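Local coordinates for protein ABC transporter (Caldanaerobius, PDB 4G68) that probably binds xylan-derived sugars outside the cell as the solute-binding component of an ABC transporter, handing them to the membrane complex for uptake, at residues G114-L119 and A322-A327; K198-G203 and A400-K405; G295-V300 and D371-Q376. All coordinates share one frame; numbering follows the deposited sequence.

Contact 1. Residues G114-L119 and A322-A327; sequences GKVLQL and ALMVSA
With CG1 anti to the backbone N (chi1 -172°), Val116 lays this methyl across Met324, a selenomethionine in the crystal, while Leu117 has its CG likewise anti to N (chi1 -174°) and lies alongside Val325. The first pair crosses at about a right angle: Val116 CG1 is 3.9 Å from Met324 SE, and the second methyl of the valine also reaches the selenium, so that SE touches both branches. In the second pair the side chains run side by side and point the same way, Leu117 CD2 meeting Val325 CG1 at 4.0 Å. Between these apolar contacts the backbones are joined at a single beta bridge, Val116 with Ser326, by two hydrogen bonds. Leu117 N donates to Val325 O and Ala327 N to Lys115 O, each over 3.0 Å. The CB of Ala327 packs against the turn before the bridge, 3.4 Å from Gly114 O. Gly114 itself, with positive phi, closes helix 108-112 in a Schellman motif, and Val116, the bridge residue, follows two residues later. Leu117 O is buried here and has no partner in the model. The 114-119 segment is thus fastened to the end of strand 317-325, whose pairing with strand 98-102 includes a backbone bond between Met324 and Phe99; Ser326 OG is held by Pro96 O. Strand 144-160 meets Val116 through Tyr146 and Leu119 through Ile148, and Val336 of helix 332-353 packs on both Leu117 and Leu119.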
loop_
_atom_site.group_PDB
_atom_site.type_symbol
_atom_site.label_atom_id
_atom_site.label_comp_id
_atom_site.label_asym_id
_atom_site.label_seq_id
_atom_site.Cartn_x
_atom_site.Cartn_y
_atom_site.Cartn_z
ATOM N N GLY C 114 -10.087 7.323 21.860
ATOM C CA GLY C 114 -9.258 7.150 23.093
ATOM C C GLY C 114 -8.681 5.745 23.255
ATOM O O GLY C 114 -8.396 5.283 24.382
ATOM N N LYS C 115 -8.554 5.035 22.134
ATOM C CA LYS C 115 -8.149 3.602 22.162
ATOM C C LYS C 115 -6.671 3.389 21.930
ATOM O O LYS C 115 -6.192 2.240 22.034
ATOM C CB LYS C 115 -8.864 2.809 21.074
ATOM C CG LYS C 115 -10.345 3.028 21.053
ATOM C CD LYS C 115 -10.997 2.568 22.342
ATOM C CE LYS C 115 -12.485 2.652 22.062
ATOM N NZ LYS C 115 -13.215 2.083 23.159
ATOM N N VAL C 116 -5.956 4.484 21.618
ATOM C CA VAL C 116 -4.490 4.415 21.346
ATOM C C VAL C 116 -3.654 5.281 22.300
ATOM O O VAL C 116 -3.942 6.482 22.481
ATOM C CB VAL C 116 -4.194 4.820 19.886
ATOM C CG1 VAL C 116 -2.742 4.568 19.546
ATOM C CG2 VAL C 116 -5.078 4.034 18.902
ATOM N N LEU C 117 -2.618 4.666 22.864
ATOM C CA LEU C 117 -1.630 5.320 23.761
ATOM C C LEU C 117 -0.854 6.410 23.046
ATOM O O LEU C 117 -0.244 6.126 22.007
ATOM C CB LEU C 117 -0.622 4.291 24.351
ATOM C CG LEU C 117 0.335 4.914 25.396
ATOM C CD1 LEU C 117 -0.461 5.505 26.567
ATOM C CD2 LEU C 117 1.397 3.958 25.939
ATOM N N GLN C 118 -0.913 7.636 23.580
ATOM C CA GLN C 118 -0.085 8.762 23.103
ATOM C C GLN C 118 1.395 8.524 23.416
ATOM O O GLN C 118 1.771 8.123 24.542
ATOM C CB GLN C 118 -0.531 10.057 23.763
ATOM C CG GLN C 118 0.061 11.317 23.151
ATOM C CD GLN C 118 -0.057 12.507 24.083
ATOM O OE1 GLN C 118 -1.011 12.583 24.890
ATOM N NE2 GLN C 118 0.909 13.442 23.999
ATOM N N LEU C 119 2.246 8.766 22.436
ATOM C CA LEU C 119 3.629 8.348 22.559
ATOM C C LEU C 119 4.645 9.485 22.710
ATOM O O LEU C 119 5.843 9.176 22.862
ATOM C CB LEU C 119 4.023 7.450 21.370
ATOM C CG LEU C 119 3.233 6.163 21.096
ATOM C CD1 LEU C 119 3.827 5.371 19.918
ATOM C CD2 LEU C 119 3.133 5.278 22.338
ATOM N N ALA C 322 2.520 1.594 10.270
ATOM C CA ALA C 322 2.924 1.942 11.654
ATOM C C ALA C 322 2.504 0.829 12.631
ATOM O O ALA C 322 1.674 -0.034 12.283
ATOM C CB ALA C 322 2.379 3.291 12.099
ATOM N N LEU C 323 3.142 0.847 13.811
ATOM C CA LEU C 323 2.743 0.042 14.979
ATOM C C LEU C 323 2.101 0.962 16.020
ATOM O O LEU C 323 2.641 2.019 16.312
ATOM C CB LEU C 323 3.942 -0.692 15.598
ATOM C CG LEU C 323 4.761 -1.581 14.646
ATOM C CD1 LEU C 323 5.889 -2.296 15.366
ATOM C CD2 LEU C 323 3.848 -2.591 13.955
HETATM N N MSE C 324 0.952 0.541 16.571
HETATM C CA MSE C 324 0.296 1.306 17.667
HETATM C C MSE C 324 0.245 0.436 18.910
HETATM O O MSE C 324 0.239 -0.797 18.827
HETATM C CB MSE C 324 -1.060 1.779 17.178
HETATM C CG MSE C 324 -0.863 3.005 16.286
HETATM SE SE MSE C 324 -2.671 3.627 15.777
HETATM C CE MSE C 324 -2.024 5.259 14.903
ATOM N N VAL C 325 0.247 1.103 20.061
ATOM C CA VAL C 325 0.122 0.490 21.368
ATOM C C VAL C 325 -1.280 0.839 21.881
ATOM O O VAL C 325 -1.672 2.017 21.928
ATOM C CB VAL C 325 1.195 1.069 22.352
ATOM C CG1 VAL C 325 0.918 0.632 23.794
ATOM C CG2 VAL C 325 2.623 0.642 21.921
ATOM N N SER C 326 -2.002 -0.183 22.311
ATOM C CA SER C 326 -3.353 0.027 22.873
ATOM C C SER C 326 -3.357 0.854 24.159
ATOM O O SER C 326 -2.479 0.687 24.993
ATOM C CB SER C 326 -4.023 -1.310 23.112
ATOM O OG SER C 326 -4.436 -1.785 21.845
ATOM N N ALA C 327 -4.363 1.730 24.311
ATOM C CA ALA C 327 -4.438 2.636 25.471
ATOM C C ALA C 327 -4.603 1.808 26.750
ATOM O O ALA C 327 -4.083 2.181 27.801
ATOM C CB ALA C 327 -5.614 3.623 25.310
#

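Contact 2. Residues K198-G203 and A400-K405; sequences KDEWPG and AAQTHK
A water molecule links Glu200, Gln402 and Lys405, and its firm bond is to the amide, with Gln402 NE2 donating to the water oxygen at 2.7 Å. The other two links are weak: the water donates to Glu200 OE1 at 3.4 Å and accepts from Lys405 NZ at 3.3 Å. Two acceptors, the water and Asp406 OD1, thus hold Gln402 NE2, which should limit rotation of the amide. The Gln402 chain is bent at chi2 (78°), which turns CD out of the extended course, and the amide beyond it ends beside the Glu200 carboxylate. Glu200 OE1 and Lys405 O, two acceptors, lie 3.3 Å apart, and OE1 also sits 3.4 Å from Lys405 CB. The carboxylate therefore rests against the helix backbone and the root of the lysine, whereas Glu200 OE1 and Lys405 NZ are 5.2 Å apart and not in contact. Asp406 OD1 lies close to the same carboxylate, a closeness of like charges that the Gln402 amide and the nearby lysine may partly ease. Glu200 is the N-cap residue of helix 201-215, and the contact sets the start of that helix against a turn of helix 398-412, in a protein expected to have the two-lobed fold of solute-binding proteins. Beyond the carboxylate, Lys405 is bent at chi3 and its CE comes to 3.7 Å from Asp199 O, the carbonyl that accepts from Trp201 N. Trp201 NE1 bonds Asp80 OD2 of helix 79-91, and His404 NE2 bonds Asp208 OD1 of helix 201-215, a second tie between the helices.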
loop_
_atom_site.group_PDB
_atom_site.type_symbol
_atom_site.label_atom_id
_atom_site.label_comp_id
_atom_site.label_asym_id
_atom_site.label_seq_id
_atom_site.Cartn_x
_atom_site.Cartn_y
_atom_site.Cartn_z
ATOM N N LYS C 198 -11.218 -8.937 -6.108
ATOM C CA LYS C 198 -12.199 -9.465 -5.110
ATOM C C LYS C 198 -12.331 -8.684 -3.782
ATOM O O LYS C 198 -13.434 -8.591 -3.174
ATOM C CB LYS C 198 -11.809 -10.884 -4.748
ATOM C CG LYS C 198 -12.945 -11.681 -4.131
ATOM C CD LYS C 198 -12.452 -13.066 -3.750
ATOM C CE LYS C 198 -13.179 -13.592 -2.531
ATOM N NZ LYS C 198 -14.523 -14.174 -2.795
ATOM N N ASP C 199 -11.191 -8.207 -3.293
ATOM C CA ASP C 199 -11.131 -7.455 -2.077
ATOM C C ASP C 199 -11.150 -5.970 -2.382
ATOM O O ASP C 199 -11.005 -5.185 -1.491
ATOM C CB ASP C 199 -9.909 -7.917 -1.223
ATOM C CG ASP C 199 -10.015 -9.410 -0.801
ATOM O OD1 ASP C 199 -11.064 -9.777 -0.227
ATOM O OD2 ASP C 199 -9.065 -10.223 -1.005
ATOM N N GLU C 200 -11.357 -5.597 -3.658
ATOM C CA GLU C 200 -11.585 -4.182 -4.137
ATOM C C GLU C 200 -10.460 -3.155 -4.011
ATOM O O GLU C 200 -10.322 -2.257 -4.862
ATOM C CB GLU C 200 -12.890 -3.604 -3.574
ATOM C CG GLU C 200 -13.994 -4.654 -3.614
ATOM C CD GLU C 200 -15.347 -4.099 -3.231
ATOM O OE1 GLU C 200 -15.389 -3.044 -2.563
ATOM O OE2 GLU C 200 -16.372 -4.723 -3.623
ATOM N N TRP C 201 -9.697 -3.242 -2.917
ATOM C CA TRP C 201 -8.599 -2.334 -2.764
ATOM C C TRP C 201 -7.547 -2.406 -3.886
ATOM O O TRP C 201 -7.124 -1.390 -4.331
ATOM C CB TRP C 201 -8.021 -2.298 -1.330
ATOM C CG TRP C 201 -7.232 -3.493 -0.994
ATOM C CD1 TRP C 201 -7.643 -4.631 -0.297
ATOM C CD2 TRP C 201 -5.867 -3.758 -1.411
ATOM N NE1 TRP C 201 -6.635 -5.544 -0.233
ATOM C CE2 TRP C 201 -5.531 -5.079 -0.884
ATOM C CE3 TRP C 201 -4.881 -3.018 -2.093
ATOM C CZ2 TRP C 201 -4.285 -5.660 -1.101
ATOM C CZ3 TRP C 201 -3.653 -3.605 -2.294
ATOM C CH2 TRP C 201 -3.354 -4.896 -1.799
ATOM N N PRO C 202 -7.169 -3.583 -4.380
ATOM C CA PRO C 202 -6.111 -3.516 -5.412
ATOM C C PRO C 202 -6.506 -2.721 -6.682
ATOM O O PRO C 202 -5.693 -1.955 -7.176
ATOM C CB PRO C 202 -5.824 -4.980 -5.719
ATOM C CG PRO C 202 -6.332 -5.733 -4.549
ATOM C CD PRO C 202 -7.557 -4.978 -4.105
ATOM N N GLY C 203 -7.739 -2.883 -7.195
ATOM C CA GLY C 203 -8.170 -2.137 -8.392
ATOM C C GLY C 203 -8.382 -0.667 -8.139
ATOM O O GLY C 203 -8.350 0.185 -9.098
ATOM N N ALA C 400 -17.006 5.876 4.185
ATOM C CA ALA C 400 -16.531 6.602 3.005
ATOM C C ALA C 400 -15.558 5.730 2.230
ATOM O O ALA C 400 -15.598 5.688 0.986
ATOM C CB ALA C 400 -15.901 7.937 3.364
ATOM N N ALA C 401 -14.702 4.999 2.944
ATOM C CA ALA C 401 -13.676 4.237 2.231
ATOM C C ALA C 401 -14.277 3.008 1.555
ATOM O O ALA C 401 -13.810 2.573 0.468
ATOM C CB ALA C 401 -12.577 3.839 3.184
ATOM N N GLN C 402 -15.301 2.423 2.202
ATOM C CA GLN C 402 -15.956 1.311 1.585
ATOM C C GLN C 402 -16.728 1.780 0.345
ATOM O O GLN C 402 -16.723 1.088 -0.675
ATOM C CB GLN C 402 -16.860 0.604 2.555
ATOM C CG GLN C 402 -17.420 -0.638 1.937
ATOM C CD GLN C 402 -16.414 -1.758 1.928
ATOM O OE1 GLN C 402 -16.022 -2.265 2.997
ATOM N NE2 GLN C 402 -15.999 -2.187 0.714
ATOM N N THR C 403 -17.350 2.962 0.424
ATOM C CA THR C 403 -18.138 3.537 -0.685
ATOM C C THR C 403 -17.274 3.595 -1.988
ATOM O O THR C 403 -17.669 3.048 -3.052
ATOM C CB THR C 403 -18.766 4.910 -0.297
ATOM O OG1 THR C 403 -19.803 4.748 0.710
ATOM C CG2 THR C 403 -19.351 5.637 -1.521
ATOM N N HIS C 404 -16.111 4.251 -1.880
ATOM C CA HIS C 404 -15.116 4.318 -2.951
ATOM C C HIS C 404 -14.792 2.947 -3.488
ATOM O O HIS C 404 -14.935 2.704 -4.673
ATOM C CB HIS C 404 -13.845 5.051 -2.474
ATOM C CG HIS C 404 -12.825 5.297 -3.580
ATOM N ND1 HIS C 404 -13.183 5.661 -4.825
ATOM C CD2 HIS C 404 -11.456 5.167 -3.589
ATOM C CE1 HIS C 404 -12.105 5.766 -5.584
ATOM N NE2 HIS C 404 -11.036 5.480 -4.830
ATOM N N LYS C 405 -14.374 2.032 -2.610
ATOM C CA LYS C 405 -14.047 0.672 -3.033
ATOM C C LYS C 405 -15.170 -0.002 -3.777
ATOM O O LYS C 405 -14.905 -0.705 -4.770
ATOM C CB LYS C 405 -13.638 -0.202 -1.843
ATOM C CG LYS C 405 -12.279 0.141 -1.273
ATOM C CD LYS C 405 -12.029 -0.540 0.054
ATOM C CE LYS C 405 -12.115 -2.044 0.004
ATOM N NZ LYS C 405 -12.096 -2.507 1.402
HETATM O O HOH W 1 -14.617 -4.475 0.466
#

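Contact 3. Residues G295-V300 and D371-Q376; sequences GKIEAV and DPLEIQ
Leu373 reaches from its helix to Ile297 on the facing strand, and the two side chains cross obliquely. The leucine puts both methyls on one branch of the isoleucine: Ile297 CG2 is 3.6 Å from Leu373 CD1 and 3.7 Å from CD2. The same CD1 continues to Ala299 CB at 3.8 Å, so a single leucine bridges two residues of strand 297-300. One turn further on, Gln376 stretches towards the strand with CG anti to its backbone N (chi1 -159°). Its extended chain brings the amide end up to the Glu298-Ala299 backbone, with Gln376 CD 3.6 Å from Ala299 O, and the amide plane is turned 34° from the Glu298 carboxylate. Strand and helix segments run nearly parallel, their axes 8.0 Å apart at closest approach. Asp371 caps the helix start, its OD2 accepting from Leu373 N at 2.9 Å. Strand 297-300 is meanwhile bonded to strand 144-160, and Asn380 ND2 holds Ala299 O. The chemistry is thus divided: an apolar leucine contact next to a polar amide brought up to the strand backbone, which implies that helix 372-382 is seated on the sheet by both kinds of surface.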
loop_
_atom_site.group_PDB
_atom_site.type_symbol
_atom_site.label_atom_id
_atom_site.label_comp_id
_atom_site.label_asym_id
_atom_site.label_seq_id
_atom_site.Cartn_x
_atom_site.Cartn_y
_atom_site.Cartn_z
ATOM N N GLY C 295 14.610 -11.260 -11.389
ATOM C CA GLY C 295 15.609 -10.775 -12.365
ATOM C C GLY C 295 14.988 -10.372 -13.698
ATOM O O GLY C 295 15.617 -9.696 -14.487
ATOM N N LYS C 296 13.720 -10.721 -13.906
ATOM C CA LYS C 296 12.991 -10.374 -15.131
ATOM C C LYS C 296 12.114 -9.110 -15.034
ATOM O O LYS C 296 11.490 -8.704 -16.041
ATOM C CB LYS C 296 12.117 -11.574 -15.533
ATOM C CG LYS C 296 12.934 -12.829 -15.634
ATOM C CD LYS C 296 12.161 -13.903 -16.350
ATOM C CE LYS C 296 12.989 -15.176 -16.433
ATOM N NZ LYS C 296 12.160 -16.228 -17.104
ATOM N N ILE C 297 12.061 -8.525 -13.832
ATOM C CA ILE C 297 11.068 -7.464 -13.459
ATOM C C ILE C 297 11.673 -6.079 -13.253
ATOM O O ILE C 297 12.678 -5.908 -12.498
ATOM C CB ILE C 297 10.282 -7.809 -12.143
ATOM C CG1 ILE C 297 9.442 -9.122 -12.265
ATOM C CG2 ILE C 297 9.528 -6.552 -11.574
ATOM C CD1 ILE C 297 8.789 -9.431 -13.616
ATOM N N GLU C 298 11.039 -5.093 -13.900
ATOM C CA GLU C 298 11.419 -3.681 -13.840
ATOM C C GLU C 298 10.259 -2.886 -13.219
ATOM O O GLU C 298 9.076 -3.108 -13.578
ATOM C CB GLU C 298 11.654 -3.146 -15.246
ATOM C CG GLU C 298 12.371 -1.824 -15.280
ATOM C CD GLU C 298 12.307 -1.146 -16.645
ATOM O OE1 GLU C 298 11.742 -1.746 -17.592
ATOM O OE2 GLU C 298 12.802 -0.006 -16.744
ATOM N N ALA C 299 10.603 -1.992 -12.287
ATOM C CA ALA C 299 9.686 -1.041 -11.685
ATOM C C ALA C 299 9.813 0.343 -12.368
ATOM O O ALA C 299 10.906 0.930 -12.450
ATOM C CB ALA C 299 9.981 -0.894 -10.176
ATOM N N VAL C 300 8.673 0.857 -12.821
ATOM C CA VAL C 300 8.514 2.212 -13.386
ATOM C C VAL C 300 7.337 3.017 -12.751
ATOM O O VAL C 300 6.435 2.456 -12.135
ATOM C CB VAL C 300 8.427 2.183 -14.954
ATOM C CG1 VAL C 300 9.612 1.418 -15.566
ATOM C CG2 VAL C 300 7.095 1.596 -15.437
ATOM N N ASP C 371 17.501 -6.054 -2.745
ATOM C CA ASP C 371 17.158 -6.520 -4.077
ATOM C C ASP C 371 17.160 -5.337 -5.032
ATOM O O ASP C 371 16.708 -4.267 -4.649
ATOM C CB ASP C 371 15.815 -7.259 -4.093
ATOM C CG ASP C 371 15.542 -7.955 -5.422
ATOM O OD1 ASP C 371 15.766 -9.184 -5.540
ATOM O OD2 ASP C 371 15.115 -7.256 -6.359
ATOM N N PRO C 372 17.666 -5.537 -6.266
ATOM C CA PRO C 372 17.707 -4.447 -7.224
ATOM C C PRO C 372 16.365 -3.792 -7.467
ATOM O O PRO C 372 16.328 -2.587 -7.672
ATOM C CB PRO C 372 18.230 -5.104 -8.505
ATOM C CG PRO C 372 19.116 -6.198 -8.009
ATOM C CD PRO C 372 18.472 -6.694 -6.728
ATOM N N LEU C 373 15.282 -4.572 -7.417
ATOM C CA LEU C 373 13.933 -4.079 -7.618
ATOM C C LEU C 373 13.509 -3.098 -6.507
ATOM O O LEU C 373 12.889 -2.054 -6.777
ATOM C CB LEU C 373 12.932 -5.249 -7.736
ATOM C CG LEU C 373 11.487 -4.915 -8.125
ATOM C CD1 LEU C 373 11.430 -4.308 -9.529
ATOM C CD2 LEU C 373 10.566 -6.165 -8.062
ATOM N N GLU C 374 13.904 -3.393 -5.278
ATOM C CA GLU C 374 13.728 -2.446 -4.174
ATOM C C GLU C 374 14.401 -1.079 -4.403
ATOM O O GLU C 374 13.816 -0.018 -4.127
ATOM C CB GLU C 374 14.271 -3.069 -2.880
ATOM C CG GLU C 374 14.142 -2.196 -1.620
ATOM C CD GLU C 374 12.714 -2.084 -1.025
ATOM O OE1 GLU C 374 11.700 -2.470 -1.665
ATOM O OE2 GLU C 374 12.612 -1.524 0.090
ATOM N N ILE C 375 15.673 -1.123 -4.787
ATOM C CA ILE C 375 16.471 0.054 -5.127
ATOM C C ILE C 375 15.817 0.810 -6.296
ATOM O O ILE C 375 15.698 2.078 -6.321
ATOM C CB ILE C 375 17.880 -0.396 -5.543
ATOM C CG1 ILE C 375 18.578 -1.030 -4.340
ATOM C CG2 ILE C 375 18.730 0.779 -6.016
ATOM C CD1 ILE C 375 19.808 -1.838 -4.671
ATOM N N GLN C 376 15.365 0.040 -7.259
ATOM C CA GLN C 376 14.731 0.628 -8.452
ATOM C C GLN C 376 13.460 1.437 -8.113
ATOM O O GLN C 376 13.271 2.572 -8.612
ATOM C CB GLN C 376 14.501 -0.424 -9.546
ATOM C CG GLN C 376 14.352 0.247 -10.920
ATOM C CD GLN C 376 14.093 -0.721 -12.055
ATOM O OE1 GLN C 376 14.646 -0.573 -13.167
ATOM N NE2 GLN C 376 13.287 -1.733 -11.775
#

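Overall arrangement
The three contacts are spread over the chain without touching. Contacts 1 and 2 have centres 26 Å apart, contacts 2 and 3 27 Å, and contacts 1 and 3, on opposite sides of the chain's centre, 35 Å. Contacts 1 and 3 reach the same mixed sheet, since strands 317-325 and 297-300, successive in sequence, both pair antiparallel with the long strand 144-160. Contact 2 instead joins helices 201-215 and 398-412. Along the chain contact 3 is nested within the loop closed by contact 2, while contact 1 crosses both. Distant parts of the sequence are thereby interlaced, consistent with the solute-binding protein fold, in which the chain passes more than once between two lobes.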